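Local coordinates for protein Rho guanyl nucleotide exchange factor (Rom2), putative (Aspergillus fumigatus Af293, PDB 5O51) that probably acts, as a whole, as a guanine-nucleotide exchange factor for Rho-type GTPases, this chain being its C-terminal CNH domain, a seven-bladed beta-propeller, at residues Q209-Q214 against F240-S245; L219-R224 against G255-P260. All coordinates share one frame; numbering follows the deposited sequence.

The chain builds the propeller blade by blade, and both contacts lie where the blade of strands 180-186 to 208-210 passes on to the blade of strands 230-236 to 264-265. Leaving outer strand 208-210, residues 209-214 enter the loop between blades and are met in contact 1 by 240-245, on the second strand of the next blade. Segment 219-224, with the short helix 220-224, follows; contact 2 closes the longer way round, when the chain returns at 255-260 after strand 247-251. The segments alternate, so the two closures cross rather than nest. They also touch: L212 packs on L219, and D213 N probably donates a hydrogen bond to G255 O.

Contact 1. Residues Q209-Q214 against F240-S245; sequences QSLLDQ and FLLNYS
L211 turns its CG anti to the backbone N (chi1 -168°), whereas L242 holds its CG anti to its carbonyl carbon (chi1 -64°), and with these torsions the two leucines reach toward each other tip to tip. Their methyls meet: L211 CD2 lies 3.8 Å from L242 CD1 and 3.9 Å from L242 CD2, so one methyl of L211 rests against both branches of the fork. L212 makes its approach differently, sliding past L242 in the opposite direction and bringing its CD2 to 4.0 Å from L242 CD1. L242 CD1 is thus shared by two consecutive leucines, whose branched ends both rest against this one methyl, contacts that need no polar partner.

The pairing joins two neighbouring blades of the beta-propeller. L211 and L212 lie just past the outermost strand, 208-210, of one four-stranded blade, while L242 and Y244 belong to the second strand of the next. Strand alternation puts L242 and Y244 on the face turned to the preceding blade and L241 and N243 on the other, where the amide of N243 hydrogen-bonds to S248. F198, on the third strand of the preceding blade, touches L211, L242 and Y244 and so widens the apolar layer between the blades.

Tyrosine suits its position by length: from a backbone well away from the loop, its ring carries the hydroxyl across to L212, with Y244 OH 3.7 Å from L212 CD1 and 4.1 Å from L212 CG. That meeting is a van der Waals contact between oxygen and aliphatic carbons, and no hydrogen bond joins the two segments. The ring itself is held by aromatic neighbours, meeting F247 edge-to-face and F198 at a steep inclination.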
loop_
_atom_site.group_PDB
_atom_site.type_symbol
_atom_site.label_atom_id
_atom_site.label_comp_id
_atom_site.label_asym_id
_atom_site.label_seq_id
_atom_site.Cartn_x
_atom_site.Cartn_y
_atom_site.Cartn_z
ATOM N N GLN A 209 14.475 14.884 10.126
ATOM C CA GLN A 209 15.806 14.688 9.531
ATOM C C GLN A 209 15.737 13.706 8.346
ATOM O O GLN A 209 14.897 12.799 8.320
ATOM C CB GLN A 209 16.794 14.171 10.578
ATOM C CG GLN A 209 16.441 12.807 11.169
ATOM C CD GLN A 209 17.219 12.451 12.432
ATOM O OE1 GLN A 209 17.708 13.331 13.145
ATOM N NE2 GLN A 209 17.316 11.151 12.729
ATOM N N SER A 210 16.628 13.879 7.374
ATOM C CA SER A 210 16.741 12.927 6.290
ATOM C C SER A 210 17.189 11.583 6.871
ATOM O O SER A 210 17.814 11.545 7.924
ATOM C CB SER A 210 17.734 13.394 5.221
ATOM O OG SER A 210 18.968 12.730 5.443
ATOM N N LEU A 211 16.853 10.491 6.186
ATOM C CA LEU A 211 17.283 9.151 6.585
ATOM C C LEU A 211 18.689 8.806 6.147
ATOM O O LEU A 211 19.452 8.133 6.863
ATOM C CB LEU A 211 16.339 8.107 5.959
ATOM C CG LEU A 211 16.443 6.661 6.473
ATOM C CD1 LEU A 211 15.452 6.416 7.587
ATOM C CD2 LEU A 211 16.194 5.671 5.356
ATOM N N LEU A 212 19.012 9.126 4.912
ATOM C CA LEU A 212 20.356 8.815 4.405
ATOM C C LEU A 212 21.378 9.799 4.998
ATOM O O LEU A 212 21.021 10.948 5.283
ATOM C CB LEU A 212 20.360 8.919 2.886
ATOM C CG LEU A 212 19.488 7.875 2.162
ATOM C CD1 LEU A 212 19.698 8.051 0.689
ATOM C CD2 LEU A 212 19.855 6.451 2.592
ATOM N N ASP A 213 22.615 9.343 5.203
ATOM C CA ASP A 213 23.700 10.200 5.743
ATOM C C ASP A 213 24.474 10.903 4.606
ATOM O O ASP A 213 25.143 10.232 3.805
ATOM C CB ASP A 213 24.659 9.339 6.537
ATOM C CG ASP A 213 25.715 10.158 7.346
ATOM O OD1 ASP A 213 26.328 11.148 6.847
ATOM O OD2 ASP A 213 25.976 9.738 8.490
ATOM N N GLN A 214 24.420 12.238 4.570
ATOM C CA GLN A 214 25.199 13.065 3.594
ATOM C C GLN A 214 26.703 12.723 3.359
ATOM O O GLN A 214 27.226 12.991 2.276
ATOM C CB GLN A 214 25.064 14.562 3.942
ATOM C CG GLN A 214 25.607 14.939 5.333
ATOM C CD GLN A 214 26.411 16.249 5.392
ATOM O OE1 GLN A 214 27.562 16.261 5.845
ATOM N NE2 GLN A 214 25.802 17.356 4.953
ATOM N N PHE A 240 17.789 -2.181 6.673
ATOM C CA PHE A 240 16.571 -1.856 5.912
ATOM C C PHE A 240 16.803 -1.925 4.412
ATOM O O PHE A 240 17.810 -1.400 3.925
ATOM C CB PHE A 240 16.163 -0.459 6.237
ATOM C CG PHE A 240 15.819 -0.263 7.676
ATOM C CD1 PHE A 240 16.823 -0.085 8.633
ATOM C CD2 PHE A 240 14.499 -0.229 8.090
ATOM C CE1 PHE A 240 16.507 0.123 9.977
ATOM C CE2 PHE A 240 14.172 -0.010 9.431
ATOM C CZ PHE A 240 15.172 0.160 10.374
ATOM N N LEU A 241 15.885 -2.566 3.699
ATOM C CA LEU A 241 15.837 -2.531 2.246
ATOM C C LEU A 241 14.996 -1.370 1.828
ATOM O O LEU A 241 13.803 -1.333 2.181
ATOM C CB LEU A 241 15.261 -3.800 1.660
ATOM C CG LEU A 241 15.067 -3.821 0.104
ATOM C CD1 LEU A 241 16.412 -3.705 -0.592
ATOM C CD2 LEU A 241 14.405 -5.100 -0.329
ATOM N N LEU A 242 15.614 -0.427 1.109
ATOM C CA LEU A 242 14.976 0.791 0.623
ATOM C C LEU A 242 14.657 0.656 -0.860
ATOM O O LEU A 242 15.537 0.279 -1.654
ATOM C CB LEU A 242 15.916 1.953 0.856
ATOM C CG LEU A 242 16.238 2.289 2.345
ATOM C CD1 LEU A 242 17.154 3.520 2.349
ATOM C CD2 LEU A 242 15.034 2.685 3.180
ATOM N N ASN A 243 13.416 0.941 -1.226
ATOM C CA ASN A 243 12.898 0.726 -2.586
ATOM C C ASN A 243 12.311 2.039 -3.133
ATOM O O ASN A 243 11.354 2.622 -2.578
ATOM C CB ASN A 243 11.838 -0.383 -2.666
ATOM C CG ASN A 243 12.333 -1.729 -2.156
ATOM O OD1 ASN A 243 13.087 -2.458 -2.808
ATOM N ND2 ASN A 243 11.869 -2.094 -0.974
ATOM N N TYR A 244 12.950 2.533 -4.176
ATOM C CA TYR A 244 12.499 3.721 -4.902
ATOM C C TYR A 244 12.180 3.334 -6.372
ATOM O O TYR A 244 12.559 2.233 -6.850
ATOM C CB TYR A 244 13.580 4.778 -4.915
ATOM C CG TYR A 244 14.316 5.205 -3.616
ATOM C CD1 TYR A 244 15.106 4.337 -2.939
ATOM C CD2 TYR A 244 14.303 6.535 -3.198
ATOM C CE1 TYR A 244 15.805 4.722 -1.817
ATOM C CE2 TYR A 244 14.997 6.945 -2.069
ATOM C CZ TYR A 244 15.784 6.032 -1.398
ATOM O OH TYR A 244 16.551 6.354 -0.265
ATOM N N SER A 245 11.486 4.216 -7.108
ATOM C CA SER A 245 11.114 3.895 -8.474
ATOM C C SER A 245 12.352 3.604 -9.319
ATOM O O SER A 245 12.264 2.848 -10.260
ATOM C CB SER A 245 10.259 4.979 -9.138
ATOM O OG SER A 245 11.018 6.199 -9.245
#

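Contact 2. Residues L219-R224 against G255-P260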
loop_
_atom_site.group_PDB
_atom_site.type_symbol
_atom_site.label_atom_id
_atom_site.label_comp_id
_atom_site.label_asym_id
_atom_site.label_seq_id
_atom_site.Cartn_x
_atom_site.Cartn_y
_atom_site.Cartn_z
ATOM N N LEU A 219 26.476 6.452 -1.470
ATOM C CA LEU A 219 25.086 6.865 -1.735
ATOM C C LEU A 219 24.928 8.100 -2.613
ATOM O O LEU A 219 23.863 8.673 -2.677
ATOM C CB LEU A 219 24.342 7.113 -0.406
ATOM C CG LEU A 219 24.225 5.944 0.591
ATOM C CD1 LEU A 219 23.638 6.432 1.919
ATOM C CD2 LEU A 219 23.398 4.794 0.027
ATOM N N ASP A 220 25.976 8.488 -3.328
ATOM C CA ASP A 220 25.906 9.650 -4.201
ATOM C C ASP A 220 24.966 9.522 -5.389
ATOM O O ASP A 220 24.436 10.519 -5.851
ATOM C CB ASP A 220 27.315 10.012 -4.726
ATOM C CG ASP A 220 27.843 11.275 -4.104
ATOM O OD1 ASP A 220 28.051 11.309 -2.853
ATOM O OD2 ASP A 220 27.995 12.243 -4.876
ATOM N N PHE A 221 24.776 8.312 -5.916
ATOM C CA PHE A 221 23.801 8.073 -6.999
ATOM C C PHE A 221 22.393 8.528 -6.635
ATOM O O PHE A 221 21.636 9.059 -7.476
ATOM C CB PHE A 221 23.845 6.611 -7.498
ATOM C CG PHE A 221 23.322 5.581 -6.513
ATOM C CD1 PHE A 221 21.945 5.316 -6.414
ATOM C CD2 PHE A 221 24.205 4.850 -5.702
ATOM C CE1 PHE A 221 21.459 4.400 -5.483
ATOM C CE2 PHE A 221 23.723 3.925 -4.770
ATOM C CZ PHE A 221 22.348 3.681 -4.663
ATOM N N VAL A 222 22.029 8.365 -5.373
ATOM C CA VAL A 222 20.734 8.836 -4.949
ATOM C C VAL A 222 20.676 10.380 -5.100
ATOM O O VAL A 222 19.671 10.942 -5.607
ATOM C CB VAL A 222 20.454 8.443 -3.490
ATOM C CG1 VAL A 222 19.094 8.985 -3.051
ATOM C CG2 VAL A 222 20.587 6.914 -3.268
ATOM N N ALA A 223 21.735 11.042 -4.618
ATOM C CA ALA A 223 21.852 12.539 -4.581
ATOM C C ALA A 223 21.984 13.195 -5.959
ATOM O O ALA A 223 21.546 14.318 -6.164
ATOM C CB ALA A 223 23.047 12.955 -3.713
ATOM N N ARG A 224 22.663 12.503 -6.866
ATOM C CA ARG A 224 22.689 12.816 -8.313
ATOM C C ARG A 224 21.343 13.194 -8.937
ATOM O O ARG A 224 21.275 14.076 -9.775
ATOM C CB ARG A 224 23.191 11.571 -9.070
ATOM C CG ARG A 224 24.265 11.816 -10.093
ATOM C CD ARG A 224 24.723 10.503 -10.681
ATOM N NE ARG A 224 25.772 9.882 -9.880
ATOM C CZ ARG A 224 26.127 8.587 -9.932
ATOM N NH1 ARG A 224 25.506 7.706 -10.737
ATOM N NH2 ARG A 224 27.123 8.167 -9.153
ATOM N N GLY A 255 21.146 5.235 8.527
ATOM C CA GLY A 255 21.142 5.321 7.060
ATOM C C GLY A 255 22.483 5.336 6.402
ATOM O O GLY A 255 22.759 6.196 5.542
ATOM N N TRP A 256 23.334 4.411 6.838
ATOM C CA TRP A 256 24.653 4.269 6.241
ATOM C C TRP A 256 24.567 3.030 5.369
ATOM O O TRP A 256 23.908 2.052 5.760
ATOM C CB TRP A 256 25.769 4.158 7.313
ATOM C CG TRP A 256 27.115 4.458 6.740
ATOM C CD1 TRP A 256 27.969 3.571 6.141
ATOM C CD2 TRP A 256 27.752 5.752 6.660
ATOM N NE1 TRP A 256 29.101 4.226 5.706
ATOM C CE2 TRP A 256 28.993 5.562 6.000
ATOM C CE3 TRP A 256 27.397 7.050 7.092
ATOM C CZ2 TRP A 256 29.872 6.621 5.738
ATOM C CZ3 TRP A 256 28.271 8.086 6.840
ATOM C CH2 TRP A 256 29.503 7.865 6.172
ATOM N N ARG A 257 25.199 3.069 4.191
ATOM C CA ARG A 257 25.057 1.972 3.222
ATOM C C ARG A 257 25.457 0.644 3.869
ATOM O O ARG A 257 26.351 0.603 4.703
ATOM C CB ARG A 257 25.897 2.227 1.981
ATOM C CG ARG A 257 25.855 1.166 0.892
ATOM C CD ARG A 257 24.601 1.328 0.060
ATOM N NE ARG A 257 24.564 0.470 -1.135
ATOM C CZ ARG A 257 25.060 0.774 -2.335
ATOM N NH1 ARG A 257 25.717 1.928 -2.573
ATOM N NH2 ARG A 257 24.905 -0.104 -3.321
ATOM N N ALA A 258 24.784 -0.424 3.478
ATOM C CA ALA A 258 25.195 -1.783 3.794
ATOM C C ALA A 258 25.210 -2.604 2.478
ATOM O O ALA A 258 24.517 -2.260 1.529
ATOM C CB ALA A 258 24.232 -2.398 4.832
ATOM N N ARG A 259 25.972 -3.705 2.462
ATOM C CA ARG A 259 26.310 -4.456 1.273
ATOM C C ARG A 259 26.578 -3.447 0.148
ATOM O O ARG A 259 25.757 -3.301 -0.786
ATOM C CB ARG A 259 25.181 -5.412 0.901
ATOM C CG ARG A 259 24.650 -6.281 2.039
ATOM C CD ARG A 259 23.722 -7.378 1.492
ATOM N NE ARG A 259 22.636 -7.692 2.439
ATOM C CZ ARG A 259 21.679 -8.610 2.259
ATOM N NH1 ARG A 259 21.622 -9.369 1.151
ATOM N NH2 ARG A 259 20.777 -8.780 3.219
ATOM N N PRO A 260 27.721 -2.738 0.239
ATOM C CA PRO A 260 28.013 -1.587 -0.652
ATOM C C PRO A 260 28.185 -1.965 -2.102
ATOM O O PRO A 260 28.079 -1.110 -2.971
ATOM C CB PRO A 260 29.319 -1.004 -0.064
ATOM C CG PRO A 260 29.964 -2.142 0.613
ATOM C CD PRO A 260 28.900 -3.125 1.042
#
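L219 and R257 bring their backbones closest, with CA atoms 7.0 Å apart, where the start of a short helical turn faces an irregular loop. L219 occupies the N-cap position before helix 220-224; the bond from V222 N to its carbonyl is weak, whereas R224 N to D220 O, at 2.8 Å, is a regular helical bond. In the loop, G255 takes positive phi (44°), a conformation that glycine adopts easily, and presents its carbonyl to the leucine, with G255 O 3.7 Å from L219 CD1.

The other branch of L219 packs on the aliphatic part of R257: L219 CD2 is 3.7 Å from R257 CD and 4.1 Å from R257 CB. In the propeller, this places the connection between two blades against the long loop joining the last two strands of the second blade, with F249 of strand 247-251 touching both L219 and R257.

R257 suits this place because its methylenes serve the leucine while its charged end continues to F221. A bend at chi2 (80°) turns the chain between these two tasks. R257 NH1 stands in the plane of the phenyl ring at its edge, 3.6 Å from F221 CE2, and the guanidinium and ring planes are 78° apart, which is not the face-on geometry of a cation-pi pair. Such a pair F221 forms instead with K263, and its ring also meets F247 and F249 edge-to-face. R257 NH2 hydrogen-bonds to the backbone carbonyl of W262, which holds that end of the side chain; the backbone N of R257 donates to D216 OD2.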